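Long-range contact in UBX domain-containing protein 7 (Homo sapiens, PDB 5X3P), which links NEDD8-modified cullin-RING ubiquitin ligases to the segregase VCP/p97 as a ubiquitin-binding adapter, its UBX domain making the p97 contact: residues G4-R12 with E19-A27. The protein carries 1 engineered substitution. Sequence-based numbering, arbitrary orientation.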
loop_
_atom_site.group_PDB
_atom_site.type_symbol
_atom_site.label_atom_id
_atom_site.label_comp_id
_atom_site.label_asym_id
_atom_site.label_seq_id
_atom_site.Cartn_x
_atom_site.Cartn_y
_atom_site.Cartn_z
ATOM N N GLY A 4 4.198 11.877 15.385
ATOM C CA GLY A 4 5.006 12.324 14.261
ATOM C C GLY A 4 4.369 12.020 12.914
ATOM O O GLY A 4 3.158 11.769 12.836
ATOM N N PRO A 5 5.179 12.041 11.838
ATOM C CA PRO A 5 4.678 11.875 10.465
ATOM C C PRO A 5 4.099 10.460 10.215
ATOM O O PRO A 5 4.645 9.457 10.691
ATOM C CB PRO A 5 5.917 12.143 9.602
ATOM C CG PRO A 5 6.870 12.921 10.517
ATOM C CD PRO A 5 6.619 12.353 11.879
ATOM N N LYS A 6 2.980 10.401 9.491
ATOM C CA LYS A 6 2.280 9.148 9.183
ATOM C C LYS A 6 1.952 9.000 7.703
ATOM O O LYS A 6 1.967 9.985 6.951
ATOM C CB LYS A 6 0.978 9.091 9.991
ATOM C CG LYS A 6 1.233 9.283 11.487
ATOM C CD LYS A 6 -0.019 9.439 12.310
ATOM C CE LYS A 6 0.309 9.004 13.718
ATOM N NZ LYS A 6 1.332 7.918 13.609
ATOM N N ALA A 7 1.619 7.765 7.307
ATOM C CA ALA A 7 1.075 7.463 5.984
ATOM C C ALA A 7 -0.388 7.136 6.204
ATOM O O ALA A 7 -0.717 6.059 6.700
ATOM C CB ALA A 7 1.781 6.258 5.366
ATOM N N GLN A 8 -1.262 8.075 5.866
ATOM C CA GLN A 8 -2.685 7.878 6.007
ATOM C C GLN A 8 -3.143 7.321 4.688
ATOM O O GLN A 8 -3.096 8.004 3.664
ATOM C CB GLN A 8 -3.377 9.207 6.290
ATOM C CG GLN A 8 -3.148 9.737 7.705
ATOM C CD GLN A 8 -3.588 11.169 7.845
ATOM O OE1 GLN A 8 -3.411 11.987 6.918
ATOM N NE2 GLN A 8 -4.197 11.496 8.995
ATOM N N LEU A 9 -3.589 6.072 4.708
ATOM C CA LEU A 9 -3.854 5.368 3.469
ATOM C C LEU A 9 -5.339 5.157 3.253
ATOM O O LEU A 9 -6.045 4.754 4.179
ATOM C CB LEU A 9 -3.146 4.003 3.492
ATOM C CG LEU A 9 -1.623 4.012 3.681
ATOM C CD1 LEU A 9 -1.059 2.600 3.649
ATOM C CD2 LEU A 9 -0.980 4.836 2.587
HETATM N N MSE A 10 -5.801 5.438 2.034
HETATM C CA MSE A 10 -7.069 4.924 1.535
HETATM C C MSE A 10 -6.777 3.686 0.674
HETATM O O MSE A 10 -6.043 3.772 -0.314
HETATM C CB MSE A 10 -7.796 5.973 0.687
HETATM C CG MSE A 10 -8.929 5.368 -0.188
HETATM SE SE MSE A 10 -10.434 4.742 0.909
HETATM C CE MSE A 10 -11.129 6.501 1.272
ATOM N N LEU A 11 -7.345 2.539 1.054
ATOM C CA LEU A 11 -7.178 1.313 0.279
ATOM C C LEU A 11 -8.432 1.064 -0.559
ATOM O O LEU A 11 -9.556 1.089 -0.052
ATOM C CB LEU A 11 -6.908 0.123 1.195
ATOM C CG LEU A 11 -5.805 0.328 2.224
ATOM C CD1 LEU A 11 -5.680 -0.930 3.078
ATOM C CD2 LEU A 11 -4.479 0.648 1.534
ATOM N N ARG A 12 -8.240 0.861 -1.858
ATOM C CA ARG A 12 -9.361 0.679 -2.772
ATOM C C ARG A 12 -9.273 -0.737 -3.336
ATOM O O ARG A 12 -8.415 -1.016 -4.176
ATOM C CB ARG A 12 -9.286 1.708 -3.897
ATOM C CG ARG A 12 -9.325 3.161 -3.434
ATOM C CD ARG A 12 -10.755 3.626 -3.189
ATOM N NE ARG A 12 -11.566 3.457 -4.391
ATOM C CZ ARG A 12 -11.588 4.317 -5.404
ATOM N NH1 ARG A 12 -10.842 5.416 -5.363
ATOM N NH2 ARG A 12 -12.354 4.078 -6.464
ATOM N N GLU A 19 -11.141 0.893 2.609
ATOM C CA GLU A 19 -10.691 0.773 3.981
ATOM C C GLU A 19 -9.673 1.865 4.252
ATOM O O GLU A 19 -8.815 2.137 3.399
ATOM C CB GLU A 19 -10.035 -0.595 4.190
ATOM C CG GLU A 19 -9.508 -0.793 5.599
ATOM C CD GLU A 19 -8.730 -2.085 5.748
ATOM O OE1 GLU A 19 -8.516 -2.785 4.728
ATOM O OE2 GLU A 19 -8.329 -2.392 6.892
ATOM N N GLN A 20 -9.748 2.496 5.423
ATOM C CA GLN A 20 -8.738 3.504 5.750
ATOM C C GLN A 20 -7.900 3.054 6.926
ATOM O O GLN A 20 -8.435 2.625 7.954
ATOM C CB GLN A 20 -9.385 4.866 6.024
ATOM C CG GLN A 20 -9.805 5.598 4.757
ATOM C CD GLN A 20 -10.802 6.687 5.033
ATOM O OE1 GLN A 20 -12.005 6.427 5.130
ATOM N NE2 GLN A 20 -10.312 7.930 5.153
ATOM N N ILE A 21 -6.582 3.123 6.762
ATOM C CA ILE A 21 -5.669 2.759 7.840
ATOM C C ILE A 21 -4.572 3.803 7.930
ATOM O O ILE A 21 -4.329 4.518 6.956
ATOM C CB ILE A 21 -5.018 1.386 7.600
ATOM C CG1 ILE A 21 -4.094 1.432 6.369
ATOM C CG2 ILE A 21 -6.076 0.300 7.473
ATOM C CD1 ILE A 21 -3.292 0.141 6.129
ATOM N N THR A 22 -3.901 3.893 9.084
ATOM C CA THR A 22 -2.743 4.774 9.202
ATOM C C THR A 22 -1.524 3.968 9.619
ATOM O O THR A 22 -1.593 3.202 10.572
ATOM C CB THR A 22 -2.989 5.860 10.264
ATOM O OG1 THR A 22 -3.990 6.756 9.785
ATOM C CG2 THR A 22 -1.707 6.646 10.570
ATOM N N LEU A 23 -0.404 4.144 8.925
ATOM C CA LEU A 23 0.844 3.510 9.347
ATOM C C LEU A 23 1.893 4.572 9.656
ATOM O O LEU A 23 1.965 5.590 8.965
ATOM C CB LEU A 23 1.359 2.533 8.278
ATOM C CG LEU A 23 0.457 1.314 8.037
ATOM C CD1 LEU A 23 0.889 0.513 6.815
ATOM C CD2 LEU A 23 0.435 0.394 9.253
ATOM N N PRO A 24 2.721 4.342 10.693
ATOM C CA PRO A 24 3.807 5.294 10.971
ATOM C C PRO A 24 4.716 5.384 9.745
ATOM O O PRO A 24 4.831 4.388 9.008
ATOM C CB PRO A 24 4.567 4.639 12.141
ATOM C CG PRO A 24 3.565 3.691 12.773
ATOM C CD PRO A 24 2.704 3.205 11.634
ATOM N N GLU A 25 5.338 6.537 9.516
ATOM C CA GLU A 25 6.151 6.742 8.319
ATOM C C GLU A 25 7.318 5.766 8.281
ATOM O O GLU A 25 7.813 5.428 7.196
ATOM C CB GLU A 25 6.696 8.171 8.287
ATOM C CG GLU A 25 6.675 8.800 6.920
ATOM C CD GLU A 25 7.288 10.193 6.903
ATOM O OE1 GLU A 25 8.207 10.468 7.714
ATOM O OE2 GLU A 25 6.839 11.011 6.070
ATOM N N GLN A 26 7.755 5.320 9.462
ATOM C CA GLN A 26 8.880 4.383 9.569
ATOM C C GLN A 26 8.444 2.921 9.420
ATOM O O GLN A 26 9.274 2.015 9.439
ATOM C CB GLN A 26 9.636 4.582 10.888
ATOM C CG GLN A 26 10.317 5.953 11.005
ATOM C CD GLN A 26 11.214 6.266 9.821
ATOM O OE1 GLN A 26 11.101 7.323 9.196
ATOM N NE2 GLN A 26 12.119 5.351 9.511
ATOM N N ALA A 27 7.141 2.688 9.278
ATOM C CA ALA A 27 6.673 1.341 9.006
ATOM C C ALA A 27 7.209 0.908 7.645
ATOM O O ALA A 27 7.386 1.740 6.734
ATOM C CB ALA A 27 5.149 1.277 9.034
#
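With CG1 set between backbone N and carbonyl carbon (chi1 66°) and the chain extended beyond it, Ile21 brings CD1 across to Leu11 CD1, 4.0 Å away, the two side chains crossing at about a right angle, while its CG1 meets Leu9 CB. This is the N-terminal beta hairpin of the ubiquitin-like UBX fold; strands 6-12 and 19-24 run antiparallel at 162°. Six backbone bonds join the pairs Ala7-Leu23, Leu9-Ile21 and Leu11-Glu19. Of these, Ala7 N to Leu23 O is short (2.8 Å) and nearly straight (175° at the hydrogen). Side chains of these pairs share one face, where Leu9 and Leu11 also touch Leu32 of helix 29-38, evidence that it packs against the hairpin. At the border of this face Glu19 extends alongside Leu11, OE1 hydrogen-bonded to Tyr13 OH and OE2 to His35 NE2. The face of Gln8, Thr22, Met10 and Gln20 is more open: Met10, built as selenomethionine, lays CE against Gln20 CG and CD, and at its end Thr22 CG2 sits 3.7 Å from Lys6 CB. Past the strand, Glu25 N donates a longer bond to Pro5 O (3.2 Å), and Glu25 CB lies near the same oxygen. An alanine here removes the carboxylate, which is likely to open a gap beside Pro5 CB, now 3.4 Å from Glu25 OE1.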